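Long-range contact in taurine dioxygenase (Burkholderia ambifaria, PDB 5VN6), which probably oxidises taurine as a metal-dependent dioxygenase of the TfdA family, and here holds a magnesium ion in its metal site: residues Q152-F166 / N204-R218. Numbering follows the deposited sequence.
Sequences QIADLRARHSIEASF and NAFTTHFTNFHTPAR
A158 faces F210, and H160 faces T207, as non-hydrogen-bonded pairs where edge strand 207-210 runs antiparallel to strand 157-160. The extra residue between F210 and T207 makes a classic beta bulge at T208-H209, opposite R159. T211 N, T208 N and S161 N donate to R157 O, R159 O and F206 O respectively; R159 N donates to H209 O. N212 extends the pairing. Its CG lies between backbone N and carbonyl carbon (chi1 60°), turning the amide back to the 155-157 backbone. N212 OD1 accepts from R157 N at 2.8 Å and N212 ND2 donates to D155 O at 2.9 Å, fixing the amide's rotation. L156 CD1 sits over the centre of the F210 ring, a CH-pi contact of 3.9 Å to the centroid. L156 CD2 lies 3.4 Å above the R218 guanidinium plane. R218 NH1 meets D155 OD1 on its syn side, a 2.8 Å salt bridge, and also donates to Q152 O. T207 OG1 lies over one face of the H160 imidazole, whose ND1 bonds S110. F206 CE2 meets F166 CE1 edge to edge. This is an antiparallel edge pair of a small four-stranded sheet; the N204-T207 turn leading into it borders the magnesium site, N204 touching metal ligand H106, in this cupin-clan dioxygenase.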
loop_
_atom_site.group_PDB
_atom_site.type_symbol
_atom_site.label_atom_id
_atom_site.label_comp_id
_atom_site.label_asym_id
_atom_site.label_seq_id
_atom_site.Cartn_x
_atom_site.Cartn_y
_atom_site.Cartn_z
ATOM N N GLN A 152 24.991 8.284 4.335
ATOM C CA GLN A 152 24.578 9.655 4.072
ATOM C C GLN A 152 23.634 10.199 5.146
ATOM O O GLN A 152 23.690 11.393 5.463
ATOM C CB GLN A 152 23.907 9.713 2.692
ATOM C CG GLN A 152 23.259 11.052 2.319
ATOM C CD GLN A 152 24.157 11.997 1.532
ATOM O OE1 GLN A 152 25.356 12.089 1.777
ATOM N NE2 GLN A 152 23.565 12.701 0.565
ATOM N N ILE A 153 22.755 9.363 5.714
ATOM C CA ILE A 153 21.718 9.864 6.624
ATOM C C ILE A 153 22.074 9.680 8.093
ATOM O O ILE A 153 21.318 10.139 8.959
ATOM C CB ILE A 153 20.343 9.223 6.331
ATOM C CG1 ILE A 153 20.324 7.754 6.764
ATOM C CG2 ILE A 153 19.989 9.370 4.829
ATOM C CD1 ILE A 153 18.954 7.079 6.627
ATOM N N ALA A 154 23.217 9.055 8.399
ATOM C CA ALA A 154 23.500 8.629 9.770
ATOM C C ALA A 154 23.355 9.763 10.785
ATOM O O ALA A 154 22.725 9.581 11.832
ATOM C CB ALA A 154 24.900 8.020 9.842
ATOM N N ASP A 155 23.890 10.950 10.489
ATOM C CA ASP A 155 23.829 12.056 11.443
ATOM C C ASP A 155 22.777 13.111 11.087
ATOM O O ASP A 155 22.721 14.159 11.739
ATOM C CB ASP A 155 25.218 12.708 11.605
ATOM C CG ASP A 155 25.759 13.315 10.312
ATOM O OD1 ASP A 155 24.973 13.613 9.388
ATOM O OD2 ASP A 155 26.994 13.470 10.208
ATOM N N LEU A 156 21.934 12.857 10.093
ATOM C CA LEU A 156 20.954 13.850 9.693
ATOM C C LEU A 156 19.879 14.025 10.759
ATOM O O LEU A 156 19.482 13.079 11.435
ATOM C CB LEU A 156 20.300 13.454 8.358
ATOM C CG LEU A 156 21.155 13.631 7.104
ATOM C CD1 LEU A 156 20.394 13.183 5.821
ATOM C CD2 LEU A 156 21.631 15.095 7.002
ATOM N N ARG A 157 19.397 15.256 10.883
ATOM C CA ARG A 157 18.257 15.598 11.717
ATOM C C ARG A 157 17.288 16.385 10.850
ATOM O O ARG A 157 17.681 16.990 9.849
ATOM C CB ARG A 157 18.669 16.411 12.954
ATOM C CG ARG A 157 19.806 15.762 13.735
ATOM C CD ARG A 157 20.297 16.576 14.960
ATOM N NE ARG A 157 19.240 16.827 15.929
ATOM C CZ ARG A 157 18.748 15.893 16.742
ATOM N NH1 ARG A 157 19.214 14.648 16.683
ATOM N NH2 ARG A 157 17.781 16.192 17.602
ATOM N N ALA A 158 16.013 16.377 11.227
ATOM C CA ALA A 158 14.989 16.971 10.371
ATOM C C ALA A 158 13.857 17.492 11.241
ATOM O O ALA A 158 13.691 17.059 12.383
ATOM C CB ALA A 158 14.466 15.950 9.356
ATOM N N ARG A 159 13.073 18.427 10.696
ATOM C CA ARG A 159 11.995 19.059 11.454
ATOM C C ARG A 159 10.624 18.556 11.005
ATOM O O ARG A 159 10.402 18.310 9.810
ATOM C CB ARG A 159 12.083 20.586 11.373
ATOM C CG ARG A 159 13.050 21.136 12.449
ATOM C CD ARG A 159 13.129 22.655 12.555
ATOM N NE ARG A 159 14.328 23.045 13.297
ATOM C CZ ARG A 159 14.444 23.036 14.627
ATOM N NH1 ARG A 159 13.429 22.680 15.395
ATOM N NH2 ARG A 159 15.585 23.388 15.195
ATOM N N HIS A 160 9.729 18.376 11.987
ATOM C CA HIS A 160 8.370 17.861 11.813
ATOM C C HIS A 160 7.393 18.930 12.269
ATOM O O HIS A 160 7.470 19.388 13.414
ATOM C CB HIS A 160 8.151 16.596 12.635
ATOM C CG HIS A 160 9.152 15.520 12.372
ATOM N ND1 HIS A 160 8.782 14.229 12.071
ATOM C CD2 HIS A 160 10.506 15.540 12.358
ATOM C CE1 HIS A 160 9.864 13.494 11.896
ATOM N NE2 HIS A 160 10.926 14.266 12.048
ATOM N N SER A 161 6.471 19.318 11.395
ATOM C CA SER A 161 5.749 20.568 11.576
ATOM C C SER A 161 4.251 20.329 11.656
ATOM O O SER A 161 3.667 19.730 10.753
ATOM C CB SER A 161 6.061 21.546 10.431
ATOM O OG SER A 161 5.154 22.625 10.444
ATOM N N ILE A 162 3.619 20.839 12.715
ATOM C CA ILE A 162 2.166 20.850 12.682
ATOM C C ILE A 162 1.691 22.063 11.894
ATOM O O ILE A 162 0.603 22.035 11.296
ATOM C CB ILE A 162 1.562 20.816 14.097
ATOM C CG1 ILE A 162 0.067 20.504 14.013
ATOM C CG2 ILE A 162 1.742 22.163 14.803
ATOM C CD1 ILE A 162 -0.575 20.200 15.341
ATOM N N GLU A 163 2.506 23.126 11.859
ATOM C CA GLU A 163 2.172 24.315 11.081
ATOM C C GLU A 163 1.853 23.973 9.631
ATOM O O GLU A 163 0.862 24.457 9.072
ATOM C CB GLU A 163 3.320 25.328 11.124
ATOM C CG GLU A 163 3.065 26.463 10.158
ATOM C CD GLU A 163 4.193 27.461 10.041
ATOM O OE1 GLU A 163 5.374 27.073 10.089
ATOM O OE2 GLU A 163 3.880 28.655 9.901
ATOM N N ALA A 164 2.710 23.164 8.996
ATOM C CA ALA A 164 2.609 22.881 7.570
ATOM C C ALA A 164 1.652 21.740 7.246
ATOM O O ALA A 164 1.387 21.487 6.061
ATOM C CB ALA A 164 3.999 22.577 6.989
ATOM N N SER A 165 1.136 21.038 8.249
ATOM C CA SER A 165 0.146 20.004 7.976
ATOM C C SER A 165 -1.224 20.484 8.455
ATOM O O SER A 165 -2.014 20.993 7.653
ATOM C CB SER A 165 0.548 18.673 8.628
ATOM O OG SER A 165 0.933 18.856 9.989
ATOM N N PHE A 166 -1.512 20.345 9.753
ATOM C CA PHE A 166 -2.827 20.720 10.281
ATOM C C PHE A 166 -3.064 22.229 10.212
ATOM O O PHE A 166 -4.193 22.679 9.978
ATOM C CB PHE A 166 -2.985 20.220 11.719
ATOM C CG PHE A 166 -3.204 18.739 11.820
ATOM C CD1 PHE A 166 -2.128 17.862 11.799
ATOM C CD2 PHE A 166 -4.489 18.217 11.901
ATOM C CE1 PHE A 166 -2.319 16.488 11.885
ATOM C CE2 PHE A 166 -4.690 16.839 11.981
ATOM C CZ PHE A 166 -3.599 15.974 11.973
ATOM N N ASN A 204 8.613 11.257 7.984
ATOM C CA ASN A 204 7.277 10.886 7.517
ATOM C C ASN A 204 6.608 12.122 6.914
ATOM O O ASN A 204 7.258 13.146 6.674
ATOM C CB ASN A 204 6.454 10.253 8.655
ATOM C CG ASN A 204 6.016 11.259 9.720
ATOM O OD1 ASN A 204 5.023 11.955 9.546
ATOM N ND2 ASN A 204 6.721 11.289 10.848
ATOM N N ALA A 205 5.286 12.027 6.693
ATOM C CA ALA A 205 4.548 13.096 6.021
ATOM C C ALA A 205 4.658 14.420 6.770
ATOM O O ALA A 205 4.559 15.486 6.155
ATOM C CB ALA A 205 3.074 12.705 5.848
ATOM N N PHE A 206 4.883 14.379 8.085
ATOM C CA PHE A 206 5.042 15.611 8.848
ATOM C C PHE A 206 6.394 16.277 8.641
ATOM O O PHE A 206 6.540 17.446 9.003
ATOM C CB PHE A 206 4.863 15.344 10.351
ATOM C CG PHE A 206 3.454 15.003 10.744
ATOM C CD1 PHE A 206 3.174 13.809 11.393
ATOM C CD2 PHE A 206 2.409 15.866 10.451
ATOM C CE1 PHE A 206 1.878 13.485 11.759
ATOM C CE2 PHE A 206 1.115 15.549 10.814
ATOM C CZ PHE A 206 0.847 14.351 11.474
ATOM N N THR A 207 7.382 15.572 8.088
ATOM C CA THR A 207 8.740 16.096 8.022
ATOM C C THR A 207 8.862 17.098 6.876
ATOM O O THR A 207 8.502 16.794 5.729
ATOM C CB THR A 207 9.741 14.955 7.832
ATOM O OG1 THR A 207 9.488 13.912 8.784
ATOM C CG2 THR A 207 11.150 15.461 7.987
ATOM N N THR A 208 9.378 18.293 7.177
ATOM C CA THR A 208 9.475 19.306 6.128
ATOM C C THR A 208 10.838 19.311 5.438
ATOM O O THR A 208 10.895 19.404 4.206
ATOM C CB THR A 208 9.183 20.698 6.689
ATOM O OG1 THR A 208 10.163 21.025 7.680
ATOM C CG2 THR A 208 7.813 20.712 7.308
ATOM N N HIS A 209 11.933 19.213 6.200
ATOM C CA HIS A 209 13.267 19.328 5.613
ATOM C C HIS A 209 14.329 18.900 6.619
ATOM O O HIS A 209 14.092 18.885 7.832
ATOM C CB HIS A 209 13.545 20.761 5.167
ATOM C CG HIS A 209 13.621 21.732 6.304
ATOM N ND1 HIS A 209 12.523 22.049 7.075
ATOM C CD2 HIS A 209 14.658 22.441 6.812
ATOM C CE1 HIS A 209 12.878 22.923 8.005
ATOM N NE2 HIS A 209 14.168 23.178 7.866
ATOM N N PHE A 210 15.519 18.590 6.087
ATOM C CA PHE A 210 16.702 18.364 6.909
ATOM C C PHE A 210 17.254 19.701 7.376
ATOM O O PHE A 210 17.273 20.673 6.617
ATOM C CB PHE A 210 17.807 17.637 6.129
ATOM C CG PHE A 210 17.408 16.301 5.585
ATOM C CD1 PHE A 210 16.992 15.267 6.433
ATOM C CD2 PHE A 210 17.479 16.056 4.219
ATOM C CE1 PHE A 210 16.637 14.018 5.902
ATOM C CE2 PHE A 210 17.113 14.818 3.678
ATOM C CZ PHE A 210 16.703 13.804 4.516
ATOM N N THR A 211 17.746 19.733 8.618
ATOM C CA THR A 211 18.337 20.945 9.171
ATOM C C THR A 211 19.855 20.968 9.103
ATOM O O THR A 211 20.443 22.050 9.205
ATOM C CB THR A 211 17.928 21.130 10.637
ATOM O OG1 THR A 211 18.187 19.921 11.362
ATOM C CG2 THR A 211 16.451 21.514 10.768
ATOM N N ASN A 212 20.509 19.813 8.954
ATOM C CA ASN A 212 21.967 19.756 9.029
ATOM C C ASN A 212 22.552 19.000 7.841
ATOM O O ASN A 212 23.589 18.338 7.962
ATOM C CB ASN A 212 22.427 19.140 10.360
ATOM C CG ASN A 212 21.912 17.707 10.570
ATOM O OD1 ASN A 212 21.053 17.197 9.813
ATOM N ND2 ASN A 212 22.450 17.043 11.595
ATOM N N PHE A 213 21.891 19.110 6.681
ATOM C CA PHE A 213 22.328 18.454 5.455
ATOM C C PHE A 213 23.484 19.190 4.787
ATOM O O PHE A 213 24.404 18.556 4.255
ATOM C CB PHE A 213 21.141 18.352 4.490
ATOM C CG PHE A 213 21.463 17.677 3.185
ATOM C CD1 PHE A 213 21.254 16.309 3.026
ATOM C CD2 PHE A 213 21.986 18.414 2.114
ATOM C CE1 PHE A 213 21.558 15.682 1.832
ATOM C CE2 PHE A 213 22.294 17.796 0.913
ATOM C CZ PHE A 213 22.075 16.421 0.766
ATOM N N HIS A 214 23.439 20.523 4.772
ATOM C CA HIS A 214 24.369 21.312 3.974
ATOM C C HIS A 214 25.762 21.312 4.613
ATOM O O HIS A 214 26.078 22.180 5.431
ATOM C CB HIS A 214 23.801 22.724 3.812
ATOM C CG HIS A 214 24.414 23.522 2.701
ATOM N ND1 HIS A 214 25.774 23.586 2.489
ATOM C CD2 HIS A 214 23.855 24.375 1.808
ATOM C CE1 HIS A 214 26.025 24.403 1.479
ATOM N NE2 HIS A 214 24.877 24.898 1.050
ATOM N N THR A 215 26.580 20.321 4.275
ATOM C CA THR A 215 27.941 20.141 4.759
ATOM C C THR A 215 28.864 19.954 3.567
ATOM O O THR A 215 28.417 19.560 2.484
ATOM C CB THR A 215 28.056 18.912 5.679
ATOM O OG1 THR A 215 27.790 17.726 4.916
ATOM C CG2 THR A 215 27.071 18.997 6.855
ATOM N N PRO A 216 30.166 20.217 3.730
ATOM C CA PRO A 216 31.094 20.013 2.603
ATOM C C PRO A 216 31.129 18.583 2.086
ATOM O O PRO A 216 31.468 18.369 0.916
ATOM C CB PRO A 216 32.452 20.421 3.190
ATOM C CG PRO A 216 32.115 21.361 4.305
ATOM C CD PRO A 216 30.841 20.812 4.897
ATOM N N ALA A 217 30.785 17.597 2.916
ATOM C CA ALA A 217 30.769 16.215 2.465
ATOM C C ALA A 217 29.630 15.964 1.490
ATOM O O ALA A 217 29.757 15.127 0.588
ATOM C CB ALA A 217 30.661 15.278 3.666
ATOM N N ARG A 218 28.528 16.698 1.627
ATOM C CA ARG A 218 27.364 16.467 0.788
ATOM C C ARG A 218 27.166 17.506 -0.305
ATOM O O ARG A 218 26.449 17.228 -1.265
ATOM C CB ARG A 218 26.095 16.438 1.641
ATOM C CG ARG A 218 26.074 15.381 2.706
ATOM C CD ARG A 218 24.730 15.401 3.399
ATOM N NE ARG A 218 24.678 14.410 4.462
ATOM C CZ ARG A 218 24.903 14.692 5.736
ATOM N NH1 ARG A 218 24.831 13.727 6.641
ATOM N NH2 ARG A 218 25.171 15.948 6.106
HETATM O O HOH W 1 25.413 16.757 8.760
HETATM O O HOH W 2 4.294 19.140 8.169
#